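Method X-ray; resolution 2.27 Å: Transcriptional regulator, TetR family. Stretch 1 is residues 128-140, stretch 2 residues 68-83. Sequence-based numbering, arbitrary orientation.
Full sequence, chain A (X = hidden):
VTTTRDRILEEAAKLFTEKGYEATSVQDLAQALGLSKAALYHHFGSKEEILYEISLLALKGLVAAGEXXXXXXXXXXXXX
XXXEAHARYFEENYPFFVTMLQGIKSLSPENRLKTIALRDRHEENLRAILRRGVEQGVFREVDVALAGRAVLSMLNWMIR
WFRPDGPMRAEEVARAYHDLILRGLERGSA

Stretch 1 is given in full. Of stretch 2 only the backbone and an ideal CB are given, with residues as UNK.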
# COMPACT_ATOMS: atom_id res chain seq x y z
N ALA A 128 7.35 5.28 19.14
CA ALA A 128 7.97 5.97 20.28
C ALA A 128 7.55 7.43 20.29
O ALA A 128 7.30 7.99 21.36
CB ALA A 128 9.51 5.86 20.21
N ILE A 129 7.48 8.06 19.12
CA ILE A 129 7.05 9.47 19.05
C ILE A 129 5.59 9.60 19.49
O ILE A 129 5.23 10.48 20.26
CB ILE A 129 7.19 10.04 17.63
CG1 ILE A 129 8.66 10.11 17.22
CG2 ILE A 129 6.55 11.41 17.55
CD1 ILE A 129 8.87 10.60 15.80
N LEU A 130 4.74 8.71 18.99
CA LEU A 130 3.32 8.74 19.34
C LEU A 130 3.12 8.44 20.82
O LEU A 130 2.36 9.12 21.50
CB LEU A 130 2.54 7.72 18.50
CG LEU A 130 2.58 8.00 16.99
CD1 LEU A 130 1.96 6.82 16.22
CD2 LEU A 130 1.83 9.29 16.70
N ARG A 131 3.81 7.41 21.32
CA ARG A 131 3.69 7.03 22.72
C ARG A 131 4.09 8.19 23.65
O ARG A 131 3.44 8.42 24.68
CB ARG A 131 4.53 5.79 23.01
CG ARG A 131 4.59 5.42 24.49
CD ARG A 131 5.09 4.00 24.71
NE ARG A 131 6.11 3.61 23.74
CZ ARG A 131 5.89 2.83 22.69
NH1 ARG A 131 4.67 2.34 22.47
NH2 ARG A 131 6.87 2.56 21.85
N ARG A 132 5.15 8.91 23.29
CA ARG A 132 5.58 10.04 24.11
C ARG A 132 4.48 11.08 24.12
O ARG A 132 4.20 11.69 25.15
CB ARG A 132 6.86 10.66 23.56
CG ARG A 132 8.13 9.85 23.79
CD ARG A 132 9.27 10.42 22.96
NE ARG A 132 9.23 11.89 22.93
CZ ARG A 132 9.88 12.65 22.05
NH1 ARG A 132 10.65 12.09 21.12
NH2 ARG A 132 9.75 13.97 22.10
N GLY A 133 3.85 11.27 22.96
CA GLY A 133 2.77 12.24 22.85
C GLY A 133 1.63 11.90 23.77
O GLY A 133 1.05 12.77 24.43
N VAL A 134 1.28 10.61 23.83
CA VAL A 134 0.20 10.17 24.71
C VAL A 134 0.64 10.31 26.17
O VAL A 134 -0.14 10.73 27.02
CB VAL A 134 -0.20 8.71 24.41
CG1 VAL A 134 -1.13 8.19 25.51
CG2 VAL A 134 -0.90 8.62 23.04
N GLU A 135 1.88 9.95 26.46
CA GLU A 135 2.40 10.03 27.82
C GLU A 135 2.46 11.47 28.34
O GLU A 135 2.04 11.76 29.46
CB GLU A 135 3.78 9.38 27.89
CG GLU A 135 3.75 7.92 27.43
CD GLU A 135 5.11 7.25 27.45
OE1 GLU A 135 6.11 7.92 27.07
OE2 GLU A 135 5.18 6.06 27.82
N GLN A 136 2.96 12.39 27.51
CA GLN A 136 3.04 13.79 27.92
C GLN A 136 1.67 14.45 27.86
O GLN A 136 1.54 15.64 28.14
CB GLN A 136 4.01 14.54 27.01
CG GLN A 136 5.46 14.10 27.17
CD GLN A 136 6.29 14.39 25.93
OE1 GLN A 136 6.27 13.62 24.97
NE2 GLN A 136 7.01 15.51 25.95
N GLY A 137 0.65 13.67 27.51
CA GLY A 137 -0.69 14.22 27.42
C GLY A 137 -0.88 15.16 26.25
O GLY A 137 -1.88 15.87 26.19
N VAL A 138 0.05 15.17 25.30
CA VAL A 138 -0.05 16.03 24.12
C VAL A 138 -1.02 15.43 23.10
O VAL A 138 -1.68 16.15 22.36
CB VAL A 138 1.31 16.25 23.45
CG1 VAL A 138 1.15 17.16 22.25
CG2 VAL A 138 2.29 16.85 24.44
N PHE A 139 -1.06 14.11 23.05
CA PHE A 139 -1.96 13.41 22.15
C PHE A 139 -2.95 12.69 23.07
O PHE A 139 -2.61 12.36 24.21
CB PHE A 139 -1.23 12.36 21.30
CG PHE A 139 -0.20 12.93 20.35
CD1 PHE A 139 -0.39 14.16 19.74
CD2 PHE A 139 0.94 12.19 20.03
CE1 PHE A 139 0.53 14.66 18.83
CE2 PHE A 139 1.88 12.68 19.12
CZ PHE A 139 1.67 13.92 18.51
N ARG A 140 -4.17 12.47 22.60
CA ARG A 140 -5.14 11.77 23.42
C ARG A 140 -4.76 10.29 23.46
O ARG A 140 -3.83 9.87 22.77
CB ARG A 140 -6.55 11.96 22.84
CG ARG A 140 -6.77 11.38 21.48
CD ARG A 140 -8.11 11.82 20.93
NE ARG A 140 -8.32 11.33 19.57
CZ ARG A 140 -8.76 10.12 19.28
NH1 ARG A 140 -9.06 9.26 20.24
NH2 ARG A 140 -8.90 9.75 18.01
N UNK A 68 15.90 11.35 13.14
CA UNK A 68 16.07 12.78 13.34
C UNK A 68 14.88 13.28 14.15
O UNK A 68 15.04 14.08 15.08
CB UNK A 68 16.19 13.52 12.01
N UNK A 69 13.69 12.78 13.81
CA UNK A 69 12.46 13.20 14.47
C UNK A 69 12.38 12.86 15.95
O UNK A 69 11.75 13.59 16.72
CB UNK A 69 11.27 12.57 13.75
N UNK A 70 13.02 11.76 16.36
CA UNK A 70 13.01 11.36 17.75
C UNK A 70 13.66 12.43 18.64
O UNK A 70 13.38 12.52 19.84
CB UNK A 70 13.73 10.02 17.91
N UNK A 71 14.51 13.25 18.03
CA UNK A 71 15.22 14.30 18.74
C UNK A 71 14.43 15.59 18.92
O UNK A 71 14.89 16.51 19.60
CB UNK A 71 16.52 14.61 18.00
N UNK A 72 13.25 15.67 18.33
CA UNK A 72 12.41 16.86 18.46
C UNK A 72 11.57 16.77 19.73
O UNK A 72 10.77 15.85 19.89
CB UNK A 72 11.51 17.02 17.23
N UNK A 73 11.76 17.74 20.62
CA UNK A 73 11.05 17.78 21.89
C UNK A 73 9.53 17.70 21.73
O UNK A 73 8.91 16.75 22.20
CB UNK A 73 11.42 19.06 22.64
N UNK A 74 8.93 18.69 21.08
CA UNK A 74 7.48 18.73 20.85
C UNK A 74 6.98 17.55 20.00
O UNK A 74 7.23 17.49 18.79
CB UNK A 74 7.10 20.05 20.17
N UNK A 75 6.27 16.60 20.63
CA UNK A 75 5.73 15.41 19.95
C UNK A 75 4.97 15.71 18.65
O UNK A 75 5.01 14.92 17.72
CB UNK A 75 4.80 14.67 20.91
N UNK A 76 4.29 16.85 18.60
CA UNK A 76 3.54 17.22 17.40
C UNK A 76 4.48 17.56 16.25
O UNK A 76 4.24 17.19 15.10
CB UNK A 76 2.62 18.40 17.69
N UNK A 77 5.55 18.28 16.58
CA UNK A 77 6.54 18.69 15.60
C UNK A 77 7.42 17.49 15.21
O UNK A 77 7.90 17.40 14.09
CB UNK A 77 7.39 19.83 16.15
N UNK A 78 7.62 16.58 16.16
CA UNK A 78 8.42 15.39 15.92
C UNK A 78 7.69 14.49 14.92
O UNK A 78 8.31 13.85 14.06
CB UNK A 78 8.70 14.65 17.23
N UNK A 79 6.37 14.43 15.04
CA UNK A 79 5.59 13.59 14.15
C UNK A 79 5.62 14.18 12.74
O UNK A 79 5.77 13.46 11.77
CB UNK A 79 4.15 13.45 14.65
N UNK A 80 5.52 15.51 12.64
CA UNK A 80 5.52 16.16 11.33
C UNK A 80 6.85 15.98 10.60
O UNK A 80 6.88 15.70 9.39
CB UNK A 80 5.21 17.65 11.49
N UNK A 81 7.95 16.13 11.33
CA UNK A 81 9.26 15.97 10.73
C UNK A 81 9.43 14.53 10.29
O UNK A 81 9.95 14.26 9.21
CB UNK A 81 10.37 16.38 11.70
N UNK A 82 9.00 13.58 11.11
CA UNK A 82 9.12 12.20 10.72
C UNK A 82 8.40 11.96 9.38
O UNK A 82 8.98 11.42 8.43
CB UNK A 82 8.56 11.29 11.81
N UNK A 83 7.15 12.40 9.30
CA UNK A 83 6.36 12.19 8.09
C UNK A 83 6.95 12.87 6.85
O UNK A 83 6.99 12.28 5.77
CB UNK A 83 4.94 12.70 8.32

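Position 68 has nothing of stretch 1 within reach of its CB, so almost any residue would serve; Lys 68 makes no contact with stretch 1. At position 69 the CB points sideways yet lies only 3.7 Å from Ile 129 CD1, which favours a small residue. Ala 69 fits, its CB forming one side of the hollow that receives Ile 129.

Position 70 also points sideways, with Ile 129 and the apolar CB of Ala 128 within range of a longer chain. Leucine, isoleucine or methionine would suit. Leu 70 bends its end inward, bringing CD2 3.6 Å from Ile 129 CG1. The backbone also contributes: Arg 132 NH1 donates a weak hydrogen bond to Leu 70 O (3.0 Å).

At 71 the CB points away, and many polar residues would do; Glu 71 makes no contact with stretch 1. At 72, phi/psi of -86/120 is extended, which beta-branched residues tolerate well. Val 72 has its O accepting from Arg 132 NH2 (3.1 Å, nearly straight). The CB of 73 points away, leaving the choice wide; Ala 73 places its O 2.9 Å from the same Arg 132 NH2. Leu 70 O, Val 72 O and Ala 73 O lie near the guanidinium plane, where its N-H groups point.

Position 74 precedes a helix with its CB turned away, a place for Asp, Ser, Thr or Asn. Asp 74 caps the helix, OD1 accepting from the backbone N of position 76 at 3.1 Å.

Position 75 faces stretch 1 closely, its CB 3.7 Å from Gly 133 CA. Its phi of -49° and place in the first helical turn permit proline; alanine would also fit. Pro 75 packs its CB 4.1 Å from Phe 139 CE2 and its CG 4.2 Å from Val 138 CG2.

At 76 the sideways CB passes Phe 139 and Val 138, suiting a long chain with an aliphatic stem. In Lys 76, CG lies 3.6 Å from Phe 139 CE1 while the end leads away. Position 77 points away, so many residues, polar ones included, would suit; it is Glu 77.

At 78 the ideal CB lies 3.9 Å from Ile 129 CG2, so a small residue (alanine, glycine or serine) suits; Ala 78 leaves room for it. At 79, Ile 129, Leu 130 and Phe 139 invite a branched apolar residue; Leu 79 sets CD1 4.1 Å from Leu 130 CD2.

Positions 80 and 81 are unconstrained by stretch 1: Arg 80, whose NH2 salt-bridges Glu 77 OE2 (2.5 Å), and Arg 81. The CB of 82 meets Ile 129 CD1 at 4.1 Å; an apolar residue fits, here Phe 82. Position 83 is out of reach: Met 83, a selenomethionine.

Stretch 2 68-83: KALEVADPKEALRRFM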
# COMPACT_ATOMS: atom_id res chain seq x y z
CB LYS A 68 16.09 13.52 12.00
CG LYS A 68 16.83 12.83 10.85
CD LYS A 68 18.31 12.68 11.11
CE LYS A 68 19.09 12.38 9.83
NZ LYS A 68 20.56 12.44 10.08
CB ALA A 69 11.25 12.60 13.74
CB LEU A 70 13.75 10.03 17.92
CG LEU A 70 13.09 8.76 17.36
CD1 LEU A 70 13.99 7.55 17.60
CD2 LEU A 70 11.75 8.54 18.02
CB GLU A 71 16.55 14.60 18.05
CG GLU A 71 17.53 13.42 18.06
CD GLU A 71 17.87 12.95 19.46
OE1 GLU A 71 18.41 13.76 20.23
OE2 GLU A 71 17.59 11.78 19.79
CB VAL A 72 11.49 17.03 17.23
CG1 VAL A 72 10.59 18.26 17.41
CG2 VAL A 72 12.32 17.17 15.97
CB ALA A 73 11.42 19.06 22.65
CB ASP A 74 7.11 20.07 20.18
CG ASP A 74 5.64 20.14 19.78
OD1 ASP A 74 4.83 19.36 20.32
OD2 ASP A 74 5.30 20.99 18.94
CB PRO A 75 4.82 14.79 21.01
CG PRO A 75 5.50 15.19 22.30
CD PRO A 75 5.87 16.63 22.05
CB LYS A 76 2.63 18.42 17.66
CG LYS A 76 1.51 18.16 18.67
CD LYS A 76 0.50 19.31 18.67
CE LYS A 76 1.17 20.65 18.95
NZ LYS A 76 0.24 21.81 18.74
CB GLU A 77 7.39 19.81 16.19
CG GLU A 77 8.28 20.53 15.20
CD GLU A 77 7.50 21.08 14.02
OE1 GLU A 77 6.40 21.63 14.23
OE2 GLU A 77 8.00 20.97 12.88
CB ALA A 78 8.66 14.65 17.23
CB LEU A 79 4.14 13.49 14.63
CG LEU A 79 3.20 12.69 13.71
CD1 LEU A 79 3.66 11.24 13.63
CD2 LEU A 79 1.77 12.78 14.23
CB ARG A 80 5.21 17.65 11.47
CG ARG A 80 5.10 18.38 10.12
CD ARG A 80 4.56 19.82 10.26
NE ARG A 80 5.54 20.76 10.80
CZ ARG A 80 6.59 21.24 10.13
NH1 ARG A 80 6.82 20.88 8.87
NH2 ARG A 80 7.42 22.10 10.72
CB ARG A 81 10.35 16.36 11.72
CG ARG A 81 10.15 17.77 12.28
CD ARG A 81 11.48 18.44 12.56
NE ARG A 81 12.16 18.78 11.32
CZ ARG A 81 13.47 18.86 11.18
NH1 ARG A 81 14.27 18.60 12.21
NH2 ARG A 81 14.00 19.18 10.00
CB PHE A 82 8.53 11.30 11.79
CG PHE A 82 8.61 9.83 11.48
CD1 PHE A 82 7.71 9.23 10.61
CD2 PHE A 82 9.59 9.04 12.08
CE1 PHE A 82 7.77 7.85 10.35
CE2 PHE A 82 9.65 7.67 11.83
CZ PHE A 82 8.75 7.07 10.97
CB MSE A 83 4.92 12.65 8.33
CG MSE A 83 4.20 11.83 9.40
SE MSE A 83 2.42 12.49 9.86
CE MSE A 83 1.48 11.95 8.22
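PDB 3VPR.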